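Local structure of B12-binding domain-containing protein (Kitasatospora setae, 6WTE) at residues Arg3-Val8 / Glu32-Glu37; Leu22-Thr27 / Pro128-Leu133; Met62-Thr67 / Thr97-Val102; Met111-Val116 / Arg158-Val163; Leu133-Thr138 / Gly148-Ile153. The protein binds cobalamin and a [4Fe-4S] cluster and, as the radical S-adenosylmethionine enzyme TsrM, acts as a methyltransferase whose catalysis is non-radical. One frame throughout, in Å; residues are numbered along the deposited sequence.

Contact 1 (Arg3-Val8 / Glu32-Glu37); sequences RLVLLV and EGFEVE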
# COMPACT_ATOMS: atom_id res chain seq x y z
N ARG A 3 6.96 -0.68 30.99
CA ARG A 3 5.92 -1.14 30.08
C ARG A 3 5.67 -0.15 28.95
O ARG A 3 4.64 -0.22 28.28
CB ARG A 3 4.63 -1.45 30.85
CG ARG A 3 4.80 -2.60 31.85
CD ARG A 3 3.48 -3.05 32.47
NE ARG A 3 2.63 -3.78 31.53
CZ ARG A 3 2.76 -5.07 31.25
NH1 ARG A 3 3.71 -5.79 31.83
NH2 ARG A 3 1.93 -5.65 30.38
N LEU A 4 6.62 0.75 28.71
CA LEU A 4 6.48 1.82 27.73
C LEU A 4 7.01 1.37 26.37
O LEU A 4 8.17 0.98 26.26
CB LEU A 4 7.21 3.08 28.20
CG LEU A 4 7.27 4.23 27.20
CD1 LEU A 4 5.86 4.70 26.84
CD2 LEU A 4 8.11 5.38 27.75
N VAL A 5 6.16 1.46 25.35
CA VAL A 5 6.51 1.18 23.97
C VAL A 5 6.38 2.47 23.17
O VAL A 5 5.34 3.14 23.24
CB VAL A 5 5.61 0.09 23.35
CG1 VAL A 5 5.99 -0.14 21.90
CG2 VAL A 5 5.69 -1.21 24.13
N LEU A 6 7.42 2.82 22.43
CA LEU A 6 7.37 3.94 21.49
C LEU A 6 7.12 3.41 20.09
O LEU A 6 7.75 2.44 19.67
CB LEU A 6 8.68 4.73 21.51
CG LEU A 6 8.83 5.71 20.35
CD1 LEU A 6 7.80 6.86 20.44
CD2 LEU A 6 10.26 6.23 20.29
N LEU A 7 6.19 4.05 19.37
CA LEU A 7 5.94 3.76 17.96
C LEU A 7 6.24 5.02 17.16
O LEU A 7 5.74 6.10 17.48
CB LEU A 7 4.50 3.31 17.74
CG LEU A 7 4.06 2.07 18.52
CD1 LEU A 7 2.56 1.83 18.37
CD2 LEU A 7 4.85 0.84 18.03
N VAL A 8 7.08 4.88 16.13
CA VAL A 8 7.55 6.01 15.33
C VAL A 8 6.96 5.91 13.93
O VAL A 8 7.07 4.86 13.28
CB VAL A 8 9.09 6.03 15.26
CG1 VAL A 8 9.56 7.17 14.37
CG2 VAL A 8 9.69 6.14 16.66
N GLU A 32 -3.29 -5.01 26.24
CA GLU A 32 -2.45 -5.98 26.94
C GLU A 32 -1.68 -5.36 28.10
O GLU A 32 -0.80 -6.02 28.67
CB GLU A 32 -1.48 -6.64 25.97
CG GLU A 32 -2.15 -7.57 24.97
CD GLU A 32 -2.77 -8.79 25.63
OE1 GLU A 32 -2.23 -9.25 26.66
OE2 GLU A 32 -3.79 -9.29 25.12
N GLY A 33 -1.97 -4.11 28.45
CA GLY A 33 -1.40 -3.51 29.64
C GLY A 33 -0.16 -2.67 29.43
O GLY A 33 0.48 -2.30 30.42
N PHE A 34 0.20 -2.36 28.19
CA PHE A 34 1.36 -1.53 27.93
C PHE A 34 0.97 -0.07 27.77
O PHE A 34 -0.16 0.26 27.40
CB PHE A 34 2.10 -2.01 26.68
CG PHE A 34 2.70 -3.38 26.84
CD1 PHE A 34 3.92 -3.54 27.47
CD2 PHE A 34 2.02 -4.49 26.38
CE1 PHE A 34 4.46 -4.80 27.63
CE2 PHE A 34 2.55 -5.75 26.54
CZ PHE A 34 3.77 -5.91 27.17
N GLU A 35 1.92 0.81 28.08
CA GLU A 35 1.78 2.22 27.79
C GLU A 35 2.39 2.47 26.42
O GLU A 35 3.50 2.00 26.14
CB GLU A 35 2.47 3.07 28.86
CG GLU A 35 2.34 4.57 28.65
CD GLU A 35 3.11 5.36 29.69
OE1 GLU A 35 3.90 4.75 30.44
OE2 GLU A 35 2.92 6.60 29.76
N VAL A 36 1.67 3.19 25.56
CA VAL A 36 2.11 3.41 24.18
C VAL A 36 2.18 4.91 23.93
O VAL A 36 1.23 5.64 24.22
CB VAL A 36 1.16 2.75 23.16
CG1 VAL A 36 1.73 2.93 21.77
CG2 VAL A 36 0.97 1.29 23.50
N GLU A 37 3.29 5.35 23.36
CA GLU A 37 3.43 6.71 22.85
C GLU A 37 3.83 6.66 21.39
O GLU A 37 4.64 5.82 20.98
CB GLU A 37 4.45 7.49 23.68
CG GLU A 37 3.97 7.70 25.10
CD GLU A 37 4.90 8.54 25.95
OE1 GLU A 37 6.13 8.48 25.74
OE2 GLU A 37 4.40 9.26 26.82

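Contact 2 (Leu22-Thr27 / Pro128-Leu133); sequences LDVLTT and PGEKIL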
# COMPACT_ATOMS: atom_id res chain seq x y z
N LEU A 22 -0.27 2.26 13.23
CA LEU A 22 0.06 2.58 14.61
C LEU A 22 -1.19 2.60 15.49
O LEU A 22 -1.10 2.27 16.68
CB LEU A 22 0.82 3.91 14.67
CG LEU A 22 2.17 3.96 13.92
CD1 LEU A 22 2.98 5.20 14.33
CD2 LEU A 22 2.99 2.69 14.16
N ASP A 23 -2.36 2.95 14.94
CA ASP A 23 -3.58 2.86 15.73
C ASP A 23 -3.92 1.40 16.04
O ASP A 23 -4.37 1.09 17.15
CB ASP A 23 -4.75 3.54 15.01
CG ASP A 23 -4.80 5.05 15.24
OD1 ASP A 23 -4.15 5.56 16.18
OD2 ASP A 23 -5.52 5.73 14.48
N VAL A 24 -3.73 0.51 15.06
CA VAL A 24 -3.95 -0.92 15.30
C VAL A 24 -3.01 -1.42 16.39
O VAL A 24 -3.43 -2.12 17.32
CB VAL A 24 -3.77 -1.72 14.00
CG1 VAL A 24 -4.05 -3.19 14.24
CG2 VAL A 24 -4.67 -1.18 12.88
N LEU A 25 -1.72 -1.08 16.27
CA LEU A 25 -0.74 -1.56 17.24
C LEU A 25 -0.97 -0.96 18.62
O LEU A 25 -0.81 -1.64 19.63
CB LEU A 25 0.67 -1.25 16.75
CG LEU A 25 1.08 -1.85 15.41
CD1 LEU A 25 2.50 -1.40 15.07
CD2 LEU A 25 0.99 -3.37 15.47
N THR A 26 -1.33 0.33 18.67
CA THR A 26 -1.59 0.98 19.95
C THR A 26 -2.73 0.29 20.68
O THR A 26 -2.63 0.00 21.88
CB THR A 26 -1.89 2.46 19.74
OG1 THR A 26 -0.73 3.13 19.23
CG2 THR A 26 -2.34 3.12 21.06
N THR A 27 -3.82 -0.00 19.97
CA THR A 27 -4.97 -0.64 20.61
C THR A 27 -4.58 -1.96 21.25
O THR A 27 -4.88 -2.22 22.42
CB THR A 27 -6.09 -0.84 19.60
OG1 THR A 27 -6.58 0.43 19.17
CG2 THR A 27 -7.24 -1.64 20.21
N PRO A 128 0.62 -8.63 9.49
CA PRO A 128 -0.01 -7.93 10.62
C PRO A 128 0.81 -8.08 11.89
O PRO A 128 1.29 -9.17 12.22
CB PRO A 128 -1.38 -8.62 10.75
CG PRO A 128 -1.63 -9.22 9.39
CD PRO A 128 -0.28 -9.60 8.84
N GLY A 129 0.95 -6.99 12.63
CA GLY A 129 1.90 -7.01 13.72
C GLY A 129 1.34 -6.99 15.13
O GLY A 129 2.10 -7.18 16.08
N GLU A 130 0.03 -6.80 15.29
CA GLU A 130 -0.52 -6.48 16.60
C GLU A 130 -0.29 -7.60 17.62
O GLU A 130 -0.01 -7.32 18.79
CB GLU A 130 -2.02 -6.15 16.49
CG GLU A 130 -2.85 -7.20 15.76
CD GLU A 130 -3.04 -6.87 14.29
OE1 GLU A 130 -2.10 -6.31 13.69
OE2 GLU A 130 -4.13 -7.15 13.75
N LYS A 131 -0.39 -8.86 17.20
CA LYS A 131 -0.23 -9.94 18.17
C LYS A 131 1.24 -10.23 18.44
O LYS A 131 1.65 -10.36 19.61
CB LYS A 131 -0.96 -11.19 17.69
CG LYS A 131 -2.47 -11.01 17.72
CD LYS A 131 -3.23 -12.31 17.52
CE LYS A 131 -4.73 -12.05 17.37
NZ LYS A 131 -5.27 -11.15 18.42
N ILE A 132 2.05 -10.31 17.38
CA ILE A 132 3.49 -10.55 17.54
C ILE A 132 4.12 -9.43 18.37
O ILE A 132 4.97 -9.67 19.23
CB ILE A 132 4.16 -10.68 16.16
CG1 ILE A 132 3.61 -11.89 15.42
CG2 ILE A 132 5.70 -10.74 16.30
CD1 ILE A 132 4.03 -11.99 13.97
N LEU A 133 3.71 -8.18 18.11
CA LEU A 133 4.29 -7.06 18.84
C LEU A 133 3.97 -7.13 20.33
O LEU A 133 4.82 -6.79 21.17
CB LEU A 133 3.80 -5.73 18.24
CG LEU A 133 4.41 -4.47 18.86
CD1 LEU A 133 5.94 -4.54 18.83
CD2 LEU A 133 3.91 -3.21 18.15

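Contact 3 (Met62-Thr67 / Thr97-Val102); sequences MLVGVT and TDAPVV. With EDO (1,2-ethanediol), chain F.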
# COMPACT_ATOMS: atom_id res chain seq x y z
N MET A 62 11.08 0.91 26.50
CA MET A 62 11.83 -0.33 26.50
C MET A 62 11.79 -1.05 25.16
O MET A 62 12.50 -2.04 24.98
CB MET A 62 11.34 -1.27 27.61
CG MET A 62 9.85 -1.50 27.65
SD MET A 62 9.34 -2.87 26.59
CE MET A 62 7.56 -2.75 26.73
N LEU A 63 11.00 -0.55 24.21
CA LEU A 63 10.91 -1.10 22.86
C LEU A 63 10.51 0.04 21.93
O LEU A 63 9.66 0.86 22.28
CB LEU A 63 9.89 -2.23 22.80
CG LEU A 63 9.56 -2.88 21.45
CD1 LEU A 63 10.80 -3.54 20.83
CD2 LEU A 63 8.43 -3.89 21.62
N VAL A 64 11.13 0.09 20.76
CA VAL A 64 10.85 1.12 19.76
C VAL A 64 10.42 0.42 18.48
O VAL A 64 11.19 -0.36 17.91
CB VAL A 64 12.07 2.03 19.51
CG1 VAL A 64 11.77 3.05 18.42
CG2 VAL A 64 12.51 2.72 20.80
N GLY A 65 9.20 0.68 18.04
CA GLY A 65 8.70 0.16 16.78
C GLY A 65 8.70 1.25 15.73
O GLY A 65 8.38 2.40 16.01
N VAL A 66 9.08 0.88 14.51
CA VAL A 66 9.09 1.82 13.39
C VAL A 66 8.25 1.23 12.26
O VAL A 66 8.54 0.12 11.79
CB VAL A 66 10.52 2.12 12.90
CG1 VAL A 66 10.48 3.15 11.79
CG2 VAL A 66 11.39 2.61 14.06
N THR A 67 7.23 1.96 11.82
CA THR A 67 6.39 1.49 10.72
C THR A 67 6.96 1.97 9.39
O THR A 67 7.19 3.17 9.20
CB THR A 67 4.93 1.93 10.90
OG1 THR A 67 4.14 1.46 9.81
CG2 THR A 67 4.81 3.46 11.01
N THR A 97 19.00 5.82 22.07
CA THR A 97 18.51 4.80 22.99
C THR A 97 19.17 3.47 22.65
O THR A 97 19.52 3.21 21.50
CB THR A 97 16.98 4.65 22.92
OG1 THR A 97 16.55 3.62 23.82
CG2 THR A 97 16.53 4.29 21.49
N ASP A 98 19.34 2.64 23.68
CA ASP A 98 19.76 1.25 23.49
C ASP A 98 18.58 0.29 23.49
O ASP A 98 18.78 -0.93 23.40
CB ASP A 98 20.77 0.85 24.57
CG ASP A 98 22.09 1.59 24.43
OD1 ASP A 98 22.55 1.79 23.28
OD2 ASP A 98 22.68 1.97 25.46
N ALA A 99 17.35 0.81 23.57
CA ALA A 99 16.18 -0.05 23.48
C ALA A 99 16.17 -0.76 22.13
O ALA A 99 16.59 -0.17 21.12
CB ALA A 99 14.89 0.74 23.66
N PRO A 100 15.72 -2.00 22.06
CA PRO A 100 15.66 -2.69 20.77
C PRO A 100 14.66 -2.00 19.85
O PRO A 100 13.67 -1.42 20.29
CB PRO A 100 15.19 -4.10 21.13
CG PRO A 100 14.42 -3.91 22.41
CD PRO A 100 15.15 -2.82 23.15
N VAL A 101 14.95 -2.06 18.55
CA VAL A 101 14.10 -1.50 17.52
C VAL A 101 13.48 -2.66 16.75
O VAL A 101 14.19 -3.59 16.34
CB VAL A 101 14.88 -0.57 16.58
CG1 VAL A 101 13.97 -0.06 15.46
CG2 VAL A 101 15.47 0.60 17.37
N VAL A 102 12.16 -2.61 16.55
CA VAL A 102 11.45 -3.58 15.73
C VAL A 102 10.81 -2.84 14.57
O VAL A 102 10.22 -1.77 14.75
CB VAL A 102 10.40 -4.37 16.54
CG1 VAL A 102 9.41 -3.43 17.24
CG2 VAL A 102 9.63 -5.35 15.63
C1 EDO F . 22.40 5.54 23.75
O1 EDO F . 22.60 6.44 24.85
C2 EDO F . 23.76 5.13 23.19
O2 EDO F . 23.75 3.74 22.87

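Contact 4 (Met111-Val116 / Arg158-Val163); sequences MPFALV and RGAVRV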
# COMPACT_ATOMS: atom_id res chain seq x y z
N MET A 111 10.01 -7.00 1.90
CA MET A 111 11.42 -7.36 1.95
C MET A 111 11.91 -7.23 3.39
O MET A 111 12.86 -6.47 3.65
CB MET A 111 12.22 -6.48 1.00
CG MET A 111 11.81 -5.00 1.10
SD MET A 111 12.73 -3.89 0.02
CE MET A 111 14.43 -4.25 0.48
N PRO A 112 11.32 -7.95 4.34
CA PRO A 112 11.59 -7.65 5.75
C PRO A 112 12.96 -8.11 6.22
O PRO A 112 13.54 -7.46 7.09
CB PRO A 112 10.46 -8.37 6.50
CG PRO A 112 10.16 -9.54 5.61
CD PRO A 112 10.35 -9.05 4.20
N PHE A 113 13.49 -9.22 5.69
CA PHE A 113 14.83 -9.64 6.09
C PHE A 113 15.88 -8.66 5.59
O PHE A 113 16.80 -8.29 6.34
CB PHE A 113 15.13 -11.05 5.57
CG PHE A 113 14.31 -12.13 6.21
CD1 PHE A 113 13.00 -12.35 5.82
CD2 PHE A 113 14.85 -12.94 7.20
CE1 PHE A 113 12.25 -13.36 6.40
CE2 PHE A 113 14.10 -13.95 7.78
CZ PHE A 113 12.80 -14.16 7.38
N ALA A 114 15.77 -8.24 4.33
CA ALA A 114 16.70 -7.25 3.80
C ALA A 114 16.65 -5.96 4.60
O ALA A 114 17.69 -5.35 4.87
CB ALA A 114 16.39 -6.97 2.33
N LEU A 115 15.45 -5.54 5.00
CA LEU A 115 15.34 -4.26 5.70
C LEU A 115 15.82 -4.36 7.14
O LEU A 115 16.42 -3.41 7.65
CB LEU A 115 13.90 -3.75 5.62
CG LEU A 115 13.54 -3.25 4.22
CD1 LEU A 115 12.13 -2.67 4.18
CD2 LEU A 115 14.56 -2.21 3.76
N VAL A 116 15.56 -5.49 7.82
CA VAL A 116 16.13 -5.66 9.15
C VAL A 116 17.64 -5.49 9.10
O VAL A 116 18.24 -4.78 9.92
CB VAL A 116 15.73 -7.02 9.76
CG1 VAL A 116 16.61 -7.32 10.96
CG2 VAL A 116 14.28 -7.02 10.20
N ARG A 158 24.96 -13.25 12.10
CA ARG A 158 25.17 -13.80 10.77
C ARG A 158 24.03 -13.49 9.82
O ARG A 158 24.00 -14.01 8.70
CB ARG A 158 25.39 -15.31 10.85
CG ARG A 158 24.20 -16.08 11.38
CD ARG A 158 24.40 -17.58 11.24
NE ARG A 158 23.12 -18.27 11.13
CZ ARG A 158 22.33 -18.56 12.16
NH1 ARG A 158 21.18 -19.20 11.96
NH2 ARG A 158 22.69 -18.20 13.39
N GLY A 159 23.09 -12.65 10.24
CA GLY A 159 21.98 -12.21 9.43
C GLY A 159 20.65 -12.47 10.10
O GLY A 159 20.57 -13.05 11.18
N ALA A 160 19.59 -12.04 9.42
CA ALA A 160 18.24 -12.14 9.97
C ALA A 160 17.71 -13.56 9.82
O ALA A 160 17.81 -14.16 8.74
CB ALA A 160 17.30 -11.15 9.29
N VAL A 161 17.13 -14.09 10.89
CA VAL A 161 16.57 -15.43 10.94
C VAL A 161 15.20 -15.36 11.61
O VAL A 161 15.03 -14.63 12.60
CB VAL A 161 17.49 -16.41 11.70
CG1 VAL A 161 16.91 -17.82 11.69
CG2 VAL A 161 18.90 -16.40 11.11
N ARG A 162 14.23 -16.10 11.09
CA ARG A 162 12.86 -16.01 11.57
C ARG A 162 12.49 -17.19 12.46
O ARG A 162 12.81 -18.34 12.16
CB ARG A 162 11.89 -15.94 10.38
CG ARG A 162 10.46 -15.63 10.76
CD ARG A 162 9.64 -15.46 9.49
NE ARG A 162 8.22 -15.26 9.73
CZ ARG A 162 7.29 -16.16 9.41
NH1 ARG A 162 7.64 -17.31 8.86
NH2 ARG A 162 6.01 -15.89 9.64
N VAL A 163 11.82 -16.89 13.57
CA VAL A 163 11.18 -17.93 14.39
C VAL A 163 9.95 -18.45 13.66
O VAL A 163 9.11 -17.64 13.22
CB VAL A 163 10.80 -17.36 15.76
CG1 VAL A 163 10.20 -18.45 16.63
CG2 VAL A 163 12.01 -16.70 16.44

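Contact 5 (Leu133-Thr138 / Gly148-Ile153); sequences LCELAT and GIPGLI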
# COMPACT_ATOMS: atom_id res chain seq x y z
N LEU A 133 3.71 -8.18 18.11
CA LEU A 133 4.29 -7.06 18.84
C LEU A 133 3.97 -7.13 20.33
O LEU A 133 4.82 -6.79 21.17
CB LEU A 133 3.80 -5.73 18.24
CG LEU A 133 4.41 -4.47 18.86
CD1 LEU A 133 5.94 -4.54 18.83
CD2 LEU A 133 3.91 -3.21 18.15
N CYS A 134 2.76 -7.57 20.69
CA CYS A 134 2.44 -7.73 22.10
C CYS A 134 3.31 -8.79 22.75
O CYS A 134 3.75 -8.62 23.89
CB CYS A 134 0.97 -8.08 22.28
SG CYS A 134 -0.14 -6.69 22.01
N GLU A 135 3.54 -9.91 22.06
CA GLU A 135 4.40 -10.93 22.63
C GLU A 135 5.83 -10.42 22.75
O GLU A 135 6.50 -10.67 23.76
CB GLU A 135 4.35 -12.21 21.78
CG GLU A 135 2.98 -12.87 21.80
CD GLU A 135 2.97 -14.28 21.23
OE1 GLU A 135 4.06 -14.86 21.06
OE2 GLU A 135 1.87 -14.79 20.96
N LEU A 136 6.30 -9.66 21.75
CA LEU A 136 7.63 -9.08 21.82
C LEU A 136 7.74 -8.10 22.99
O LEU A 136 8.69 -8.17 23.78
CB LEU A 136 7.97 -8.39 20.50
CG LEU A 136 9.35 -7.71 20.41
CD1 LEU A 136 10.49 -8.70 20.60
CD2 LEU A 136 9.49 -6.96 19.09
N ALA A 137 6.77 -7.19 23.12
CA ALA A 137 6.79 -6.24 24.23
C ALA A 137 6.78 -6.97 25.57
O ALA A 137 7.44 -6.54 26.52
CB ALA A 137 5.61 -5.28 24.12
N THR A 138 6.04 -8.07 25.66
CA THR A 138 6.02 -8.83 26.90
C THR A 138 7.39 -9.43 27.19
O THR A 138 7.88 -9.35 28.32
CB THR A 138 4.95 -9.92 26.85
OG1 THR A 138 3.66 -9.33 26.68
CG2 THR A 138 4.95 -10.75 28.13
N GLY A 148 11.39 -17.61 21.28
CA GLY A 148 10.17 -18.38 21.18
C GLY A 148 8.97 -17.61 20.68
O GLY A 148 7.85 -18.11 20.80
N ILE A 149 9.16 -16.41 20.13
CA ILE A 149 8.06 -15.59 19.66
C ILE A 149 7.74 -16.01 18.23
O ILE A 149 8.54 -15.74 17.32
CB ILE A 149 8.40 -14.10 19.73
CG1 ILE A 149 8.71 -13.69 21.16
CG2 ILE A 149 7.26 -13.27 19.17
CD1 ILE A 149 9.10 -12.25 21.30
N PRO A 150 6.59 -16.64 17.97
CA PRO A 150 6.29 -17.13 16.62
C PRO A 150 6.25 -15.99 15.61
O PRO A 150 5.66 -14.93 15.85
CB PRO A 150 4.92 -17.79 16.78
CG PRO A 150 4.82 -18.12 18.24
CD PRO A 150 5.53 -17.00 18.93
N GLY A 151 6.89 -16.22 14.46
CA GLY A 151 6.89 -15.28 13.36
C GLY A 151 7.96 -14.21 13.43
O GLY A 151 8.23 -13.55 12.42
N LEU A 152 8.58 -14.01 14.59
CA LEU A 152 9.49 -12.88 14.77
C LEU A 152 10.76 -13.07 13.95
O LEU A 152 11.42 -14.11 14.03
CB LEU A 152 9.84 -12.72 16.25
CG LEU A 152 10.71 -11.51 16.57
CD1 LEU A 152 9.94 -10.21 16.27
CD2 LEU A 152 11.17 -11.57 18.02
N ILE A 153 11.13 -12.04 13.18
CA ILE A 153 12.43 -11.99 12.52
C ILE A 153 13.43 -11.37 13.49
O ILE A 153 13.18 -10.30 14.05
CB ILE A 153 12.36 -11.19 11.21
CG1 ILE A 153 11.35 -11.82 10.25
CG2 ILE A 153 13.73 -11.08 10.56
CD1 ILE A 153 11.10 -10.99 9.01

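Contact 1 (Arg3-Val8 / Glu32-Glu37)
Arg3 begins the contact by laying its guanidinium flat over the ring of Phe34, the two planes only 15° apart and Arg3 CZ 4.3 Å from the ring centroid, a cation-pi stack with NH2 above the middle of the ring. The bend at chi3 (72°) turns NE toward the turn before the second strand, where it gives a nearly straight hydrogen bond of 2.8 Å to Gly33 O; that oxygen lies in the guanidinium plane, although NE itself stands well above the carbonyl plane. NH2 adds a weak bond to Glu32 O. Gly33, with positive phi, is the C' residue of the Schellman motif that ends helix 20-31, a backbone shape glycine adopts easily.

From Arg3 O, which accepts from Glu35 N, the strands run parallel. Leu4 lays CD1 against the stems of both glutamates, 4.0 Å from Glu35 CG and 3.9 Å from Glu37 CG; Glu35 and Glu37 both form salt bridges to Arg59, and Glu37 OE1 also hydrogen-bonds Tyr55 OH. Val5 bonds to the residues flanking Val36: its N to Glu35 O at 2.8 Å, its O from Glu37 N. Leu6 rests CD1 3.4 Å from Glu37 O. Leu7 donates its N to that same oxygen and, on the face shared with Val36, brings CD1 to within 3.7 Å of Val36 CG1, beneath helix 20-31.

Apolar side chains suit this strand, covered by helices 20-31 and 48-58 on its two faces. The straight bond to Gly33 O, helped weakly by Glu32 O, and the stack together fix the guanidinium's rotation.

Contact 2 (Leu22-Thr27 / Pro128-Leu133)
Leu25 and Leu133 cross at about a right angle, Leu25 CD1 lying 3.8 Å from Leu133 CD2. The two branches of Leu25 divide the work: CD1 meets leucine, while CD2 settles over the backbone at the start of the facing helix, 3.6 Å from Glu130 N and as near to Glu130 CA. The same methyl, Leu25 CD2, rests 3.7 Å from Gly129 C.

This is where helix 20-31 and the first turn of helix 130-141 pack together in the cobalamin-binding domain, and both contribute to the pocket. Gly129 N hydrogen-bonds to the cofactor, as does Glu130 OE1, and Glu130 OE2 takes the N-H of Asp192, so both carboxylate oxygens of this buried acid have polar partners.

Val24 approaches Glu130 obliquely, its CG1 3.7 Å from Glu130 OE1 and 3.8 Å from Glu130 CD. The glutamate chain is folded to get there: CG sits between the backbone N and the carbonyl carbon (chi1 52°), and chi2 of -95° turns CD sharply. A compact valine suits a place beside this carboxylate, giving it an apolar flank without offering a competing hydrogen bond.

Contact 3 (Met62-Thr67 / Thr97-Val102)
A beta-alpha-beta unit, strand 63-67, helix 83-96 and strand 101-104, closes here as its two strands pair in parallel in the sheet of the cobalamin-binding domain. Pairing begins at Pro100, whose carbonyl oxygen accepts from Val64 N at 3.0 Å; proline's own nitrogen carries no hydrogen, so it joins through its C=O. Val64 O then receives the N-H of Val102 at 2.8 Å, and Val102 O that of Val66.

Leu63 drops CD1 between two neighbours, 4.0 Å from Pro100 CG and 3.9 Å from Val102 CG1. On Val102 that branch stands between the backbone N and the carbonyl carbon (chi1 55°), which carries it over Gly65, to 3.7 Å from Gly65 CA. Bare Gly65, part of the cobalamin pocket, lets this methyl lie over the backbone. On the other face Val66 CG2 crosses Val101 CG1 obliquely at 4.0 Å, and Val64 CG2 lies 4.2 Å from Ala99 CB. Before the strand, Thr97 OG1 accepts from Ala99 N in an ST turn.

Helix 130-141 covers the face of Leu63 and Val102 through Leu133, Leu136 and Ala137, strand 4-9 flanks the other edge of strand 63-67, and at that strand's end Thr67 OG1 hydrogen-bonds to cobalamin.

Contact 4 (Met111-Val116 / Arg158-Val163)
Apolar packing of a helix against an edge strand makes this contact: Phe113 of helix 112-119 meets Ala160 and Arg162 of strand 159-162, and no hydrogen bond links the two segments. Their axes come within 8.0 Å of each other at 138°, so the helix runs roughly against the strand's direction.

The phenylalanine carries most of the contact, and it does so with its edge. Phe113 CD2 lies 3.7 Å from Ala160 CB and 3.6 Å from Ala160 O, which sits close to the ring plane, where the weakly positive ring hydrogens face the carbonyl. Farther round, Phe113 CZ touches Arg162 CB at 3.6 Å.

Strand 159-162 is the outermost strand on one side of the seven-stranded sheet and pairs antiparallel with strand 153-156, whose Ile153 also touches Phe113 and Ala160. The parallel strands of the sheet are thus followed by two antiparallel pairings, 123-124 with 153-156 and 153-156 with 159-162, with helix 112-119 packed on one face.

Ala160 is small enough to let both ring and helix approach, and its CB also meets Val116 CG1 at 4.2 Å. Of its side chain, Arg162 brings the aliphatic stem: the chain stays extended from CG to NE, the two side chains cross at about a right angle, and the guanidinium is carried on to a salt bridge with Glu185. Ala160 N, in turn, donates to Glu117 of the same helix.

Contact 5 (Leu133-Thr138 / Gly148-Ile153)
Ile149 presses the end of its longer branch onto the helix backbone, CD1 standing 3.5 Å from Leu136 CA and 3.9 Å from Leu136 CD1. CG1 is anti to the carbonyl carbon (chi1 -60°) and the branch then runs extended, giving the side chain the length to reach helix 130-141. The shorter branch turns to Glu135: Ile149 CG2 lies 4.1 Å from Glu135 CB as the two side chains slide past each other in opposite directions. Leu136 CD1 is shared, for Leu152 CD2 also meets it at 3.9 Å; Ile149 and Leu152 each cross Leu136 at about a right angle.

Beside this apolar group Glu135 OE1 comes 3.4 Å from Pro150 CD, a ring carbon next to the proline nitrogen.

A type II beta turn from Ile149 to Leu152 sets the spacing of the two hydrophobic residues, closed by Leu152 N to Ile149 O at 3.2 Å. Pro150 and Gly151 fit its inner positions, the glycine readily taking the positive phi. Farther out, the backbones of Gly151 and Leu152 hydrogen-bond to Val163, just past strand 159-162.

With no hydrogen bond across the contact, the loop is held to the helix by dispersion and burial of methyl groups, while the exposed carboxylate of Glu135 remains at the margin.

Contacts 1 and 3 belong to one sheet: strands 4-9 and 63-67 are neighbours, with Leu6 O 2.8 Å from Gly65 N. Contact 2 lies over them, Leu7 CD1 coming within 4.0 Å of Leu25 CB and Leu133 CD1 within 3.8 Å of Leu63 CD2. Contacts 2 and 5 share helix 130-141, with Leu133 in both segments, and touch where Ile132 CG1 is 3.7 Å from Pro150 O; contact 5 meets contact 4 where Val163 N is 2.8 Å from Leu152 O. Contact 4 is remote from contact 1, their centres 24 Å apart. Cobalamin touches contacts 2 and 3, whereas the side chain of Val116 in contact 4 is about 10 Å from it.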